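Putative short-chain oxidoreductase (Thermus thermophilus, PDB 2YUT) binds NADP(+) in a Rossmann-fold domain and probably works as an oxidoreductase of the short-chain dehydrogenase/reductase family. Local coordinates at residues 58-72 / 104-118. Sequence-based numbering, arbitrary orientation.
Sequences KALLEEAGPLDLLVH and VLKHARFQKGARAVF
L70 CD2 is the hub of the dense side of this contact: it lies 3.7 Å from V104 CG1, and F110 CZ, A116 CB and F118 CZ also come within touching distance. L70 CG stands anti to the backbone N (chi1 165°), which lifts the isobutyl group from the sheet face shared with A116 and F118 towards V104 of helix 89-107, where the edge of the F110 ring meets it. Deeper in, V104 CG2 sits 3.7 Å from H72 CE1, while the H72 and F118 rings are inclined at 50°. The H72 imidazole is held by T100, and V74 beside it lines the NADP(+) site. Strands 69-72 and 114-118 run parallel, 5° apart, as the fourth and fifth strands of the 3-2-1-4-5-6 Rossmann sheet; helix 89-107 makes the right-handed crossover between them. Their ladder includes V117 N to L70 O at 2.7 Å and H72 N to V117 O, nearly straight. Towards the strand starts, L67 N and O bond R109 O and Q111 N. Where helix 54-64 meets the end of helix 89-107, L61 CD1 presses on A108 CB just beyond it at 3.5 Å, and K58 CB stands over one face of the H107 imidazole, whose NE2 bonds E54. At the solvent side packing gives way to charge and water. R109, bent at chi2, turns one guanidinium face to E62 CA; NH2 meets E62 OE2 at 2.9 Å from the anti side, the two planes almost perpendicular, while NH1 points in the guanidinium plane at H107 O, modelled doubtfully close. A leucine in place of R109 would probably leave the E62 carboxylate without its charged mate. One water joins L61 O, G65 O and R109 N; another links P66 O, D68 OD2 and Q111 NE2.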
ATOM      1  N   LYS A  58      17.827  11.234   0.639  1.00 21.66           N
ATOM      2  CA  LYS A  58      18.923  11.113   1.594  1.00 19.12           C
ATOM      3  C   LYS A  58      19.765  12.381   1.696  1.00 24.18           C
ATOM      4  O   LYS A  58      20.131  12.805   2.794  1.00 21.20           O
ATOM      5  CB  LYS A  58      19.833   9.945   1.214  1.00 22.93           C
ATOM      6  CG  LYS A  58      21.068   9.833   2.091  1.00 25.05           C
ATOM      7  CD  LYS A  58      21.935   8.646   1.706  1.00 33.53           C
ATOM      8  CE  LYS A  58      23.168   8.578   2.595  1.00 32.65           C
ATOM      9  NZ  LYS A  58      24.008   7.386   2.309  1.00 54.75           N
ATOM     10  N   ALA A  59      20.090  12.978   0.553  1.00 18.16           N
ATOM     11  CA  ALA A  59      20.890  14.196   0.549  1.00 20.11           C
ATOM     12  C   ALA A  59      20.114  15.365   1.172  1.00 20.66           C
ATOM     13  O   ALA A  59      20.707  16.233   1.806  1.00 20.45           O
ATOM     14  CB  ALA A  59      21.310  14.543  -0.876  1.00 17.43           C
ATOM     15  N   LEU A  60      18.795  15.388   0.981  1.00 19.48           N
ATOM     16  CA  LEU A  60      17.962  16.450   1.544  1.00 18.64           C
ATOM     17  C   LEU A  60      17.965  16.381   3.067  1.00 23.19           C
ATOM     18  O   LEU A  60      18.210  17.385   3.740  1.00 19.01           O
ATOM     19  CB  LEU A  60      16.514  16.334   1.047  1.00 20.68           C
ATOM     20  CG  LEU A  60      15.468  17.165   1.807  1.00 23.31           C
ATOM     21  CD1 LEU A  60      15.766  18.652   1.630  1.00 14.63           C
ATOM     22  CD2 LEU A  60      14.057  16.830   1.305  1.00 15.19           C
ATOM     23  N   LEU A  61      17.692  15.192   3.604  1.00 20.92           N
ATOM     24  CA  LEU A  61      17.649  14.996   5.050  1.00 21.84           C
ATOM     25  C   LEU A  61      18.993  15.169   5.754  1.00 25.86           C
ATOM     26  O   LEU A  61      19.040  15.661   6.883  1.00 25.33           O
ATOM     27  CB  LEU A  61      17.056  13.621   5.390  1.00 17.30           C
ATOM     28  CG  LEU A  61      15.524  13.502   5.374  1.00 26.82           C
ATOM     29  CD1 LEU A  61      14.923  14.550   6.309  1.00 23.51           C
ATOM     30  CD2 LEU A  61      14.990  13.700   3.968  1.00 25.17           C
ATOM     31  N   GLU A  62      20.085  14.771   5.108  1.00 18.25           N
ATOM     32  CA  GLU A  62      21.395  14.935   5.729  1.00 19.71           C
ATOM     33  C   GLU A  62      21.721  16.424   5.808  1.00 25.35           C
ATOM     34  O   GLU A  62      22.339  16.892   6.768  1.00 22.42           O
ATOM     35  CB  GLU A  62      22.473  14.187   4.934  1.00 23.95           C
ATOM     36  CG  GLU A  62      22.184  12.697   4.809  1.00 38.18           C
ATOM     37  CD  GLU A  62      23.371  11.886   4.325  1.00 46.72           C
ATOM     38  OE1 GLU A  62      23.979  12.259   3.299  1.00 36.47           O
ATOM     39  OE2 GLU A  62      23.687  10.864   4.972  1.00 48.50           O
ATOM     40  N   GLU A  63      21.285  17.169   4.798  1.00 20.63           N
ATOM     41  CA  GLU A  63      21.515  18.605   4.753  1.00 21.08           C
ATOM     42  C   GLU A  63      20.642  19.351   5.773  1.00 25.22           C
ATOM     43  O   GLU A  63      21.102  20.290   6.418  1.00 23.55           O
ATOM     44  CB  GLU A  63      21.225  19.131   3.349  1.00 24.58           C
ATOM     45  CG  GLU A  63      21.426  20.626   3.192  1.00 28.77           C
ATOM     46  CD  GLU A  63      22.774  21.094   3.719  1.00 40.05           C
ATOM     47  OE1 GLU A  63      23.800  20.466   3.375  1.00 39.09           O
ATOM     48  OE2 GLU A  63      22.805  22.093   4.474  1.00 35.33           O
ATOM     49  N   ALA A  64      19.388  18.926   5.915  1.00 18.19           N
ATOM     50  CA  ALA A  64      18.456  19.559   6.846  1.00 20.64           C
ATOM     51  C   ALA A  64      18.912  19.477   8.307  1.00 25.03           C
ATOM     52  O   ALA A  64      18.713  20.415   9.078  1.00 28.09           O
ATOM     53  CB  ALA A  64      17.070  18.936   6.698  1.00 17.35           C
ATOM     54  N   GLY A  65      19.516  18.353   8.684  1.00 23.75           N
ATOM     55  CA  GLY A  65      19.972  18.190  10.052  1.00 21.89           C
ATOM     56  C   GLY A  65      18.836  17.797  10.983  1.00 20.22           C
ATOM     57  O   GLY A  65      17.721  17.558  10.518  1.00 18.42           O
ATOM     58  N   PRO A  66      19.085  17.723  12.303  1.00 16.63           N
ATOM     59  CA  PRO A  66      18.076  17.350  13.304  1.00 20.07           C
ATOM     60  C   PRO A  66      16.811  18.215  13.235  1.00 22.21           C
ATOM     61  O   PRO A  66      16.861  19.439  13.397  1.00 17.11           O
ATOM     62  CB  PRO A  66      18.827  17.508  14.626  1.00 19.11           C
ATOM     63  CG  PRO A  66      20.255  17.216  14.237  1.00 23.33           C
ATOM     64  CD  PRO A  66      20.383  17.991  12.949  1.00 18.71           C
ATOM     65  N   LEU A  67      15.681  17.561  12.995  1.00 14.65           N
ATOM     66  CA  LEU A  67      14.395  18.235  12.876  1.00 16.41           C
ATOM     67  C   LEU A  67      13.542  18.104  14.134  1.00 17.43           C
ATOM     68  O   LEU A  67      13.623  17.104  14.854  1.00 21.32           O
ATOM     69  CB  LEU A  67      13.604  17.647  11.699  1.00 14.00           C
ATOM     70  CG  LEU A  67      14.246  17.597  10.303  1.00 17.90           C
ATOM     71  CD1 LEU A  67      13.357  16.777   9.372  1.00 12.72           C
ATOM     72  CD2 LEU A  67      14.439  19.006   9.754  1.00 12.16           C
ATOM     73  N   ASP A  68      12.725  19.125  14.388  1.00 15.99           N
ATOM     74  CA  ASP A  68      11.795  19.126  15.512  1.00 13.43           C
ATOM     75  C   ASP A  68      10.426  18.779  14.929  1.00 18.08           C
ATOM     76  O   ASP A  68       9.565  18.215  15.611  1.00 18.73           O
ATOM     77  CB  ASP A  68      11.716  20.511  16.166  1.00 15.02           C
ATOM     78  CG  ASP A  68      13.017  20.923  16.819  1.00 18.52           C
ATOM     79  OD1 ASP A  68      13.430  20.253  17.788  1.00 17.94           O
ATOM     80  OD2 ASP A  68      13.630  21.912  16.360  1.00 17.85           O
ATOM     81  N   LEU A  69      10.235  19.124  13.656  1.00 12.34           N
ATOM     82  CA  LEU A  69       8.969  18.868  12.976  1.00 16.74           C
ATOM     83  C   LEU A  69       9.120  18.612  11.479  1.00 12.43           C
ATOM     84  O   LEU A  69       9.812  19.345  10.772  1.00 15.10           O
ATOM     85  CB  LEU A  69       8.010  20.049  13.181  1.00 13.36           C
ATOM     86  CG  LEU A  69       6.647  19.959  12.470  1.00 21.51           C
ATOM     87  CD1 LEU A  69       5.843  18.804  13.053  1.00  9.71           C
ATOM     88  CD2 LEU A  69       5.875  21.270  12.628  1.00 13.91           C
ATOM     89  N   LEU A  70       8.458  17.560  11.011  1.00 15.00           N
ATOM     90  CA  LEU A  70       8.460  17.195   9.599  1.00 14.50           C
ATOM     91  C   LEU A  70       7.010  17.099   9.141  1.00 14.81           C
ATOM     92  O   LEU A  70       6.187  16.453   9.793  1.00 15.11           O
ATOM     93  CB  LEU A  70       9.150  15.840   9.388  1.00 13.56           C
ATOM     94  CG  LEU A  70       8.925  15.145   8.037  1.00 19.26           C
ATOM     95  CD1 LEU A  70       9.645  15.903   6.922  1.00 12.75           C
ATOM     96  CD2 LEU A  70       9.438  13.711   8.114  1.00 21.42           C
ATOM     97  N   VAL A  71       6.691  17.771   8.040  1.00 11.64           N
ATOM     98  CA  VAL A  71       5.349  17.719   7.484  1.00 13.12           C
ATOM     99  C   VAL A  71       5.522  17.270   6.037  1.00 16.39           C
ATOM    100  O   VAL A  71       5.989  18.036   5.191  1.00 16.27           O
ATOM    101  CB  VAL A  71       4.644  19.097   7.519  1.00 16.38           C
ATOM    102  CG1 VAL A  71       3.231  18.960   6.983  1.00 13.96           C
ATOM    103  CG2 VAL A  71       4.611  19.639   8.947  1.00 16.49           C
ATOM    104  N   HIS A  72       5.154  16.020   5.767  1.00 15.58           N
ATOM    105  CA  HIS A  72       5.283  15.427   4.435  1.00 21.29           C
ATOM    106  C   HIS A  72       3.980  15.615   3.644  1.00 21.08           C
ATOM    107  O   HIS A  72       3.165  14.695   3.530  1.00 14.66           O
ATOM    108  CB  HIS A  72       5.618  13.937   4.592  1.00 18.80           C
ATOM    109  CG  HIS A  72       6.126  13.280   3.344  1.00 18.35           C
ATOM    110  ND1 HIS A  72       7.355  13.576   2.791  1.00 13.54           N
ATOM    111  CD2 HIS A  72       5.588  12.309   2.567  1.00 14.98           C
ATOM    112  CE1 HIS A  72       7.551  12.815   1.728  1.00 22.28           C
ATOM    113  NE2 HIS A  72       6.494  12.035   1.572  1.00 16.39           N
ATOM    114  N   VAL A 104      12.118   9.438   3.045  1.00 17.64           N
ATOM    115  CA  VAL A 104      12.279  10.573   3.947  1.00 18.14           C
ATOM    116  C   VAL A 104      12.411  10.102   5.399  1.00 17.18           C
ATOM    117  O   VAL A 104      13.320  10.519   6.113  1.00 20.10           O
ATOM    118  CB  VAL A 104      11.077  11.550   3.840  1.00 16.31           C
ATOM    119  CG1 VAL A 104      11.062  12.503   5.031  1.00 19.42           C
ATOM    120  CG2 VAL A 104      11.174  12.343   2.539  1.00 13.55           C
ATOM    121  N   LEU A 105      11.509   9.219   5.818  1.00 17.37           N
ATOM    122  CA  LEU A 105      11.509   8.709   7.181  1.00 21.28           C
ATOM    123  C   LEU A 105      12.766   7.914   7.528  1.00 26.84           C
ATOM    124  O   LEU A 105      13.218   7.917   8.672  1.00 20.47           O
ATOM    125  CB  LEU A 105      10.267   7.841   7.410  1.00 20.30           C
ATOM    126  CG  LEU A 105      10.041   7.336   8.836  1.00 24.42           C
ATOM    127  CD1 LEU A 105       9.989   8.522   9.799  1.00 24.62           C
ATOM    128  CD2 LEU A 105       8.749   6.534   8.899  1.00 27.63           C
ATOM    129  N   LYS A 106      13.331   7.234   6.542  1.00 23.48           N
ATOM    130  CA  LYS A 106      14.526   6.441   6.776  1.00 17.40           C
ATOM    131  C   LYS A 106      15.780   7.278   7.007  1.00 18.44           C
ATOM    132  O   LYS A 106      16.593   6.955   7.867  1.00 19.67           O
ATOM    133  CB  LYS A 106      14.778   5.502   5.592  1.00 19.82           C
ATOM    134  CG  LYS A 106      16.095   4.728   5.689  1.00 20.35           C
ATOM    135  CD  LYS A 106      16.324   3.850   4.459  1.00 30.50           C
ATOM    136  CE  LYS A 106      17.624   3.062   4.571  1.00 34.90           C
ATOM    137  NZ  LYS A 106      17.923   2.303   3.326  1.00 45.60           N
ATOM    138  N   HIS A 107      15.933   8.350   6.236  1.00 12.22           N
ATOM    139  CA  HIS A 107      17.118   9.195   6.337  1.00 17.40           C
ATOM    140  C   HIS A 107      17.001  10.454   7.191  1.00 22.15           C
ATOM    141  O   HIS A 107      17.988  11.152   7.412  1.00 22.52           O
ATOM    142  CB  HIS A 107      17.563   9.575   4.927  1.00 17.66           C
ATOM    143  CG  HIS A 107      17.880   8.394   4.068  1.00 17.28           C
ATOM    144  ND1 HIS A 107      19.039   7.663   4.209  1.00 23.68           N
ATOM    145  CD2 HIS A 107      17.169   7.786   3.089  1.00 17.32           C
ATOM    146  CE1 HIS A 107      19.030   6.656   3.353  1.00 17.91           C
ATOM    147  NE2 HIS A 107      17.905   6.709   2.662  1.00 20.61           N
ATOM    148  N   ALA A 108      15.806  10.745   7.683  1.00 16.86           N
ATOM    149  CA  ALA A 108      15.615  11.943   8.491  1.00 19.83           C
ATOM    150  C   ALA A 108      16.377  11.940   9.818  1.00 18.47           C
ATOM    151  O   ALA A 108      16.510  10.912  10.484  1.00 20.25           O
ATOM    152  CB  ALA A 108      14.127  12.155   8.755  1.00 17.91           C
ATOM    153  N   ARG A 109      16.893  13.103  10.187  1.00 17.49           N
ATOM    154  CA  ARG A 109      17.580  13.259  11.465  1.00 15.59           C
ATOM    155  C   ARG A 109      16.534  13.922  12.356  1.00 20.52           C
ATOM    156  O   ARG A 109      15.934  14.921  11.960  1.00 20.66           O
ATOM    157  CB  ARG A 109      18.787  14.184  11.330  1.00 22.59           C
ATOM    158  CG  ARG A 109      20.075  13.512  10.896  1.00 31.14           C
ATOM    159  CD  ARG A 109      19.974  12.890   9.521  1.00 38.63           C
ATOM    160  NE  ARG A 109      21.302  12.571   9.003  1.00 45.14           N
ATOM    161  CZ  ARG A 109      21.535  11.738   7.997  1.00 48.95           C
ATOM    162  NH1 ARG A 109      20.527  11.126   7.389  1.00 35.73           N
ATOM    163  NH2 ARG A 109      22.779  11.517   7.597  1.00 55.07           N
ATOM    164  N   PHE A 110      16.308  13.373  13.544  1.00 18.89           N
ATOM    165  CA  PHE A 110      15.310  13.921  14.458  1.00 20.47           C
ATOM    166  C   PHE A 110      15.857  14.281  15.829  1.00 19.57           C
ATOM    167  O   PHE A 110      16.758  13.622  16.341  1.00 19.94           O
ATOM    168  CB  PHE A 110      14.175  12.916  14.683  1.00 18.84           C
ATOM    169  CG  PHE A 110      13.282  12.711  13.493  1.00 23.03           C
ATOM    170  CD1 PHE A 110      12.456  13.734  13.040  1.00 15.09           C
ATOM    171  CD2 PHE A 110      13.236  11.475  12.850  1.00 18.82           C
ATOM    172  CE1 PHE A 110      11.592  13.531  11.964  1.00 18.35           C
ATOM    173  CE2 PHE A 110      12.375  11.258  11.771  1.00 15.12           C
ATOM    174  CZ  PHE A 110      11.551  12.287  11.327  1.00 16.52           C
ATOM    175  N   GLN A 111      15.285  15.326  16.422  1.00 19.31           N
ATOM    176  CA  GLN A 111      15.638  15.755  17.772  1.00 22.71           C
ATOM    177  C   GLN A 111      14.702  14.919  18.644  1.00 23.45           C
ATOM    178  O   GLN A 111      13.652  14.478  18.170  1.00 23.57           O
ATOM    179  CB  GLN A 111      15.290  17.236  17.984  1.00 16.65           C
ATOM    180  CG  GLN A 111      16.122  18.222  17.180  1.00 12.67           C
ATOM    181  CD  GLN A 111      17.475  18.477  17.806  1.00 16.34           C
ATOM    182  OE1 GLN A 111      17.953  17.682  18.621  1.00 21.45           O
ATOM    183  NE2 GLN A 111      18.110  19.580  17.422  1.00 12.87           N
ATOM    184  N   LYS A 112      15.068  14.684  19.898  1.00 24.66           N
ATOM    185  CA  LYS A 112      14.181  13.936  20.786  1.00 25.78           C
ATOM    186  C   LYS A 112      12.913  14.778  20.896  1.00 21.96           C
ATOM    187  O   LYS A 112      12.985  16.004  20.940  1.00 24.63           O
ATOM    188  CB  LYS A 112      14.812  13.771  22.173  1.00 35.63           C
ATOM    189  CG  LYS A 112      15.996  12.810  22.224  1.00 45.03           C
ATOM    190  CD  LYS A 112      15.547  11.372  22.002  1.00 58.85           C
ATOM    191  CE  LYS A 112      16.717  10.398  22.055  1.00 68.34           C
ATOM    192  NZ  LYS A 112      17.381  10.387  23.389  1.00 78.52           N
ATOM    193  N   GLY A 113      11.753  14.137  20.916  1.00 19.34           N
ATOM    194  CA  GLY A 113      10.514  14.890  21.024  1.00 15.46           C
ATOM    195  C   GLY A 113       9.944  15.370  19.698  1.00 18.64           C
ATOM    196  O   GLY A 113       8.850  15.929  19.651  1.00 16.69           O
ATOM    197  N   ALA A 114      10.670  15.146  18.610  1.00 21.44           N
ATOM    198  CA  ALA A 114      10.196  15.586  17.303  1.00 15.63           C
ATOM    199  C   ALA A 114       8.900  14.900  16.881  1.00 22.72           C
ATOM    200  O   ALA A 114       8.557  13.816  17.364  1.00 21.34           O
ATOM    201  CB  ALA A 114      11.268  15.340  16.257  1.00 14.24           C
ATOM    202  N   ARG A 115       8.177  15.559  15.983  1.00 15.72           N
ATOM    203  CA  ARG A 115       6.938  15.028  15.439  1.00 16.94           C
ATOM    204  C   ARG A 115       7.118  14.936  13.932  1.00 19.00           C
ATOM    205  O   ARG A 115       7.759  15.792  13.320  1.00 19.10           O
ATOM    206  CB  ARG A 115       5.771  15.955  15.772  1.00 21.67           C
ATOM    207  CG  ARG A 115       5.518  16.065  17.264  1.00 35.95           C
ATOM    208  CD  ARG A 115       4.789  17.339  17.620  1.00 42.16           C
ATOM    209  NE  ARG A 115       4.703  17.501  19.068  1.00 59.38           N
ATOM    210  CZ  ARG A 115       4.323  18.620  19.674  1.00 69.70           C
ATOM    211  NH1 ARG A 115       3.992  19.687  18.959  1.00 75.68           N
ATOM    212  NH2 ARG A 115       4.279  18.670  20.999  1.00 76.95           N
ATOM    213  N   ALA A 116       6.574  13.884  13.340  1.00 18.54           N
ATOM    214  CA  ALA A 116       6.666  13.682  11.901  1.00 17.13           C
ATOM    215  C   ALA A 116       5.240  13.425  11.445  1.00 18.33           C
ATOM    216  O   ALA A 116       4.617  12.429  11.825  1.00 20.71           O
ATOM    217  CB  ALA A 116       7.576  12.498  11.588  1.00 18.48           C
ATOM    218  N   VAL A 117       4.730  14.346  10.635  1.00 16.12           N
ATOM    219  CA  VAL A 117       3.359  14.304  10.155  1.00 11.55           C
ATOM    220  C   VAL A 117       3.218  13.806   8.725  1.00 17.74           C
ATOM    221  O   VAL A 117       3.921  14.260   7.823  1.00 17.47           O
ATOM    222  CB  VAL A 117       2.721  15.716  10.258  1.00 17.52           C
ATOM    223  CG1 VAL A 117       1.254  15.664   9.891  1.00 13.66           C
ATOM    224  CG2 VAL A 117       2.918  16.273  11.667  1.00 15.96           C
ATOM    225  N   PHE A 118       2.287  12.878   8.530  1.00 15.15           N
ATOM    226  CA  PHE A 118       2.024  12.296   7.218  1.00 14.08           C
ATOM    227  C   PHE A 118       0.526  12.353   6.983  1.00 11.39           C
ATOM    228  O   PHE A 118      -0.255  12.468   7.929  1.00 17.28           O
ATOM    229  CB  PHE A 118       2.525  10.848   7.182  1.00 15.55           C
ATOM    230  CG  PHE A 118       4.013  10.727   7.335  1.00 15.37           C
ATOM    231  CD1 PHE A 118       4.846  10.750   6.218  1.00 15.08           C
ATOM    232  CD2 PHE A 118       4.589  10.638   8.601  1.00 16.38           C
ATOM    233  CE1 PHE A 118       6.231  10.688   6.354  1.00 13.07           C
ATOM    234  CE2 PHE A 118       5.971  10.575   8.753  1.00 14.70           C
ATOM    235  CZ  PHE A 118       6.795  10.601   7.629  1.00 13.83           C
TER
HETATM  236  O   HOH W   1      16.972  15.658   8.564  1.00 13.19           O
HETATM  237  O   HOH W   2      16.403  21.141  15.726  1.00 27.41           O
HETATM  238  O   HOH W   3      11.929  18.388  19.262  1.00 30.65           O